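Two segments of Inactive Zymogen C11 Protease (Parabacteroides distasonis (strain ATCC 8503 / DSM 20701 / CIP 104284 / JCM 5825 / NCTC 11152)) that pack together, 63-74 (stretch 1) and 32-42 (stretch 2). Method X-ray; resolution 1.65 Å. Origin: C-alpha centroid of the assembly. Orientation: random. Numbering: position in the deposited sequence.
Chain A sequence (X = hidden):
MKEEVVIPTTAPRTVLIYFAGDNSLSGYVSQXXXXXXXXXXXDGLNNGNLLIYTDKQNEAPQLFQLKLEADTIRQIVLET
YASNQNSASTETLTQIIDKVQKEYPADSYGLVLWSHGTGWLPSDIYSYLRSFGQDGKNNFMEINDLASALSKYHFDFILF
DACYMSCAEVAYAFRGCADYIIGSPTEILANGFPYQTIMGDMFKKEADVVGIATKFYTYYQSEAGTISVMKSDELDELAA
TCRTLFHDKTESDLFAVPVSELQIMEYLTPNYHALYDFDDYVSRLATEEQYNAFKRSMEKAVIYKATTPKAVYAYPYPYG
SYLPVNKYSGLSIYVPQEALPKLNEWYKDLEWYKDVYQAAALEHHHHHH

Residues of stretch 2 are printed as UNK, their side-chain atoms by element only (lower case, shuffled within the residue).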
# COMPACT_ATOMS: atom_id res chain seq x y z
N LEU A 63 -10.08 -2.13 19.72
CA LEU A 63 -8.64 -1.86 19.73
C LEU A 63 -8.04 -2.73 20.81
O LEU A 63 -8.52 -2.69 21.97
CB LEU A 63 -8.40 -0.36 19.99
CG LEU A 63 -6.96 0.11 20.14
CD1 LEU A 63 -6.24 -0.06 18.81
CD2 LEU A 63 -6.97 1.58 20.58
N PHE A 64 -7.02 -3.54 20.48
CA PHE A 64 -6.45 -4.42 21.51
C PHE A 64 -4.95 -4.51 21.31
O PHE A 64 -4.44 -4.32 20.22
CB PHE A 64 -7.08 -5.83 21.51
CG PHE A 64 -7.10 -6.54 20.12
CD1 PHE A 64 -8.15 -6.32 19.25
CD2 PHE A 64 -6.08 -7.45 19.79
CE1 PHE A 64 -8.22 -6.99 18.00
CE2 PHE A 64 -6.12 -8.13 18.55
CZ PHE A 64 -7.20 -7.91 17.67
N GLN A 65 -4.26 -4.80 22.38
CA GLN A 65 -2.83 -5.02 22.37
C GLN A 65 -2.57 -6.53 22.31
O GLN A 65 -3.33 -7.37 22.90
CB GLN A 65 -2.22 -4.36 23.63
CG GLN A 65 -0.70 -4.67 23.70
CD GLN A 65 -0.02 -3.99 24.91
OE1 GLN A 65 -0.68 -3.64 25.94
NE2 GLN A 65 1.29 -3.81 24.80
N LEU A 66 -1.51 -6.91 21.61
CA LEU A 66 -1.04 -8.28 21.68
C LEU A 66 0.32 -8.21 22.27
O LEU A 66 1.16 -7.45 21.77
CB LEU A 66 -0.91 -8.91 20.31
CG LEU A 66 -2.24 -9.17 19.63
CD1 LEU A 66 -2.01 -9.75 18.20
CD2 LEU A 66 -3.16 -10.13 20.46
N LYS A 67 0.59 -8.99 23.29
CA LYS A 67 1.91 -8.98 23.85
C LYS A 67 2.34 -10.38 24.25
O LYS A 67 1.55 -11.26 24.32
CB LYS A 67 1.99 -8.03 25.01
CG LYS A 67 1.23 -8.52 26.20
CD LYS A 67 1.08 -7.45 27.26
CE LYS A 67 2.37 -6.75 27.57
NZ LYS A 67 2.21 -5.76 28.65
N LEU A 68 3.63 -10.55 24.43
CA LEU A 68 4.17 -11.80 24.88
C LEU A 68 4.22 -11.83 26.38
O LEU A 68 4.63 -10.93 26.98
CB LEU A 68 5.59 -11.99 24.37
CG LEU A 68 5.77 -12.84 23.14
CD1 LEU A 68 7.23 -13.07 22.84
CD2 LEU A 68 5.03 -14.15 23.22
N GLU A 69 3.79 -12.92 26.95
CA GLU A 69 3.82 -13.08 28.36
C GLU A 69 4.29 -14.49 28.56
O GLU A 69 3.66 -15.40 28.13
CB GLU A 69 2.43 -12.82 28.89
CG GLU A 69 2.10 -13.40 30.21
CD GLU A 69 0.64 -13.23 30.55
OE1 GLU A 69 -0.01 -14.27 30.71
OE2 GLU A 69 0.19 -12.07 30.64
N ALA A 70 5.42 -14.63 29.21
CA ALA A 70 6.06 -15.90 29.46
C ALA A 70 6.22 -16.62 28.12
O ALA A 70 6.86 -16.07 27.23
CB ALA A 70 5.33 -16.71 30.51
N ASP A 71 5.66 -17.79 27.92
CA ASP A 71 5.84 -18.40 26.60
C ASP A 71 4.66 -18.19 25.68
O ASP A 71 4.56 -18.86 24.67
CB ASP A 71 6.15 -19.91 26.68
CG ASP A 71 7.31 -20.25 27.61
OD1 ASP A 71 8.36 -19.61 27.57
OD2 ASP A 71 7.19 -21.23 28.38
N THR A 72 3.78 -17.25 25.98
CA THR A 72 2.58 -17.19 25.19
C THR A 72 2.06 -15.80 24.88
O THR A 72 2.54 -14.85 25.37
CB THR A 72 1.50 -18.02 25.92
OG1 THR A 72 0.38 -18.22 25.09
CG2 THR A 72 1.07 -17.32 27.18
N ILE A 73 1.07 -15.72 24.05
CA ILE A 73 0.46 -14.45 23.65
C ILE A 73 -0.60 -14.09 24.68
O ILE A 73 -1.37 -14.96 25.07
CB ILE A 73 -0.25 -14.54 22.28
CG1 ILE A 73 0.73 -14.82 21.16
CG2 ILE A 73 -0.98 -13.22 21.94
CD1 ILE A 73 1.56 -13.60 20.76
N ARG A 74 -0.66 -12.82 25.04
CA ARG A 74 -1.77 -12.22 25.85
C ARG A 74 -2.45 -11.18 25.00
O ARG A 74 -1.81 -10.26 24.47
CB ARG A 74 -1.19 -11.62 27.16
CG ARG A 74 -2.11 -10.66 27.99
CD ARG A 74 -3.15 -11.38 28.80
NE ARG A 74 -2.63 -12.36 29.74
CZ ARG A 74 -3.41 -13.20 30.44
NH1 ARG A 74 -4.73 -13.14 30.30
NH2 ARG A 74 -2.86 -14.10 31.23
N UNK A 32 -5.23 -13.61 9.32
CA UNK A 32 -4.08 -12.72 9.55
C UNK A 32 -3.80 -12.54 11.02
O UNK A 32 -2.62 -12.45 11.40
o UNK A 32 -3.04 -12.04 7.03
c UNK A 32 -4.32 -11.36 8.91
n UNK A 32 -4.93 -10.90 6.64
c UNK A 32 -4.03 -11.43 7.44
N UNK A 33 -4.83 -12.47 11.83
CA UNK A 33 -4.57 -12.35 13.30
C UNK A 33 -3.82 -13.60 13.82
O UNK A 33 -2.90 -13.53 14.62
c UNK A 33 -5.39 -9.87 14.91
c UNK A 33 -6.29 -10.68 13.98
c UNK A 33 -7.74 -10.57 14.42
c UNK A 33 -5.87 -12.17 14.08
N UNK A 34 -4.19 -14.77 13.30
CA UNK A 34 -3.47 -15.98 13.64
C UNK A 34 -1.98 -15.88 13.22
O UNK A 34 -1.06 -16.28 13.99
n UNK A 34 -3.57 -19.79 8.74
n UNK A 34 -1.80 -18.41 9.39
c UNK A 34 -4.18 -17.21 12.96
c UNK A 34 -2.83 -19.20 9.70
c UNK A 34 -3.47 -18.54 13.23
c UNK A 34 -2.47 -18.93 12.15
n UNK A 34 -3.14 -19.44 10.97
N UNK A 35 -1.72 -15.37 12.00
CA UNK A 35 -0.35 -15.25 11.52
C UNK A 35 0.45 -14.25 12.40
O UNK A 35 1.62 -14.49 12.69
c UNK A 35 -0.34 -14.80 10.04
N UNK A 36 -0.19 -13.15 12.78
CA UNK A 36 0.46 -12.13 13.61
C UNK A 36 0.80 -12.74 14.94
O UNK A 36 1.94 -12.52 15.45
c UNK A 36 -1.82 -9.20 12.43
c UNK A 36 -0.01 -10.00 15.01
c UNK A 36 -0.48 -10.90 13.82
c UNK A 36 -0.57 -10.13 12.49
N UNK A 37 -0.14 -13.46 15.54
CA UNK A 37 0.20 -14.09 16.86
C UNK A 37 1.34 -15.09 16.74
O UNK A 37 2.21 -15.15 17.61
c UNK A 37 -3.54 -14.38 17.81
c UNK A 37 -2.11 -13.77 17.86
n UNK A 37 -5.27 -15.84 18.79
c UNK A 37 -3.80 -15.29 18.88
c UNK A 37 -1.04 -14.76 17.44
N UNK A 38 1.36 -15.88 15.66
CA UNK A 38 2.48 -16.80 15.49
C UNK A 38 3.80 -16.03 15.28
O UNK A 38 4.88 -16.49 15.75
c UNK A 38 0.91 -19.86 13.73
o UNK A 38 0.33 -20.87 14.13
c UNK A 38 2.26 -17.78 14.31
c UNK A 38 1.10 -18.72 14.69
o UNK A 38 1.35 -19.75 12.58
N UNK A 39 3.72 -14.93 14.57
CA UNK A 39 4.93 -14.15 14.28
C UNK A 39 5.49 -13.52 15.56
O UNK A 39 6.72 -13.51 15.75
N UNK A 40 4.61 -12.96 16.40
CA UNK A 40 5.15 -12.45 17.68
C UNK A 40 5.77 -13.53 18.47
O UNK A 40 6.82 -13.29 19.14
c UNK A 40 4.49 -11.41 19.93
c UNK A 40 4.00 -11.80 18.52
c UNK A 40 3.39 -10.63 17.72
c UNK A 40 1.96 -10.31 18.37
N UNK A 41 5.15 -14.72 18.54
CA UNK A 41 5.72 -15.76 19.36
C UNK A 41 7.08 -16.23 18.81
O UNK A 41 7.94 -16.71 19.57
c UNK A 41 2.53 -17.91 20.16
c UNK A 41 4.78 -16.98 19.49
c UNK A 41 3.45 -16.68 20.16
o UNK A 41 2.96 -18.92 20.75
o UNK A 41 1.43 -17.85 19.55
N UNK A 42 7.24 -16.15 17.48
CA UNK A 42 8.48 -16.58 16.82
C UNK A 42 9.59 -15.57 17.00
O UNK A 42 10.72 -15.99 17.22
c UNK A 42 8.27 -16.77 15.30
c UNK A 42 9.49 -17.42 14.67
c UNK A 42 9.34 -17.34 13.14
n UNK A 42 9.76 -16.01 12.71
c UNK A 42 10.19 -15.69 11.48
n UNK A 42 10.54 -14.44 11.23
n UNK A 42 10.34 -16.64 10.51

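Position 32 carries two carbons, the second bearing one oxygen and one nitrogen, and lies out of reach of the hairpin. An amide and a carboxylate differ here only by that nitrogen, so the residue is Asn32. Position 33 has four carbons forked at the second and points toward the strands, where a terminal carbon meets the edge of the Phe64 ring, near its plane. The residue is Leu33, with CD2 3.8 Å from Phe64 CZ. At position 34, three carbons lead to a nitrogen and then to a carbon holding two more nitrogens. This guanidinium chain touches nothing on stretch 1 and is Arg34. A single carbon at position 35, also out of reach, gives Ala35.

Position 36 holds four carbons forked at the first, with one arm two carbons long. It is directed sideways, and the one-carbon arm touches Leu66. It is Ile36, and its CG2 lies 3.8 Å from Leu66 CD1. Position 37 shows four carbons in a row ending in nitrogen; the first part of the chain borders Leu66 and Ile73, while its end leads away. This is Lys37, with CG 4.0 Å from Leu66 CD1. Position 38 has three carbons, the third carrying two oxygens; pointing away from the strands, it is Glu38. Position 39 has no side-chain atoms and is Gly39.

At position 40, four carbons again fork at the first, with one arm two carbons long, and the side chain points toward the hairpin, touching Leu66, Leu68 and Ile73. This is Ile40, whose CD1 approaches Leu66 CB at 3.7 Å and whose CG2 lies 3.7 Å from Leu68 CG and 3.8 Å from Ile73 CD1. Three carbons ending in two oxygens at position 41 pack against Ile73 through the aliphatic part of the chain and identify Glu41; its CG lies 3.4 Å from Ile73 CG1. Position 42 repeats the guanidinium pattern, three carbons, a nitrogen and a carbon with two nitrogens, and Arg42 points away.

The contact works by apolar packing, with no hydrogen bond crossing between the stretches. Leu33, Ile36 and Ile40 meet Phe64, Leu66, Leu68 and Ile73, and Ile40 touches the last three of these, so that it contacts both strands of the hairpin. Within the hairpin, a type II' turn runs from Glu69 to Thr72, Lys67 and Arg74 exchange backbone hydrogen bonds, and Arg74 NH2 forms a salt bridge with Glu69 OE1 at 2.9 Å. Strand 63-69 runs at 35° to the helix, and their axes approach to 8.8 Å.

Stretch 2, residues 32-42: NLRAIKEGIER
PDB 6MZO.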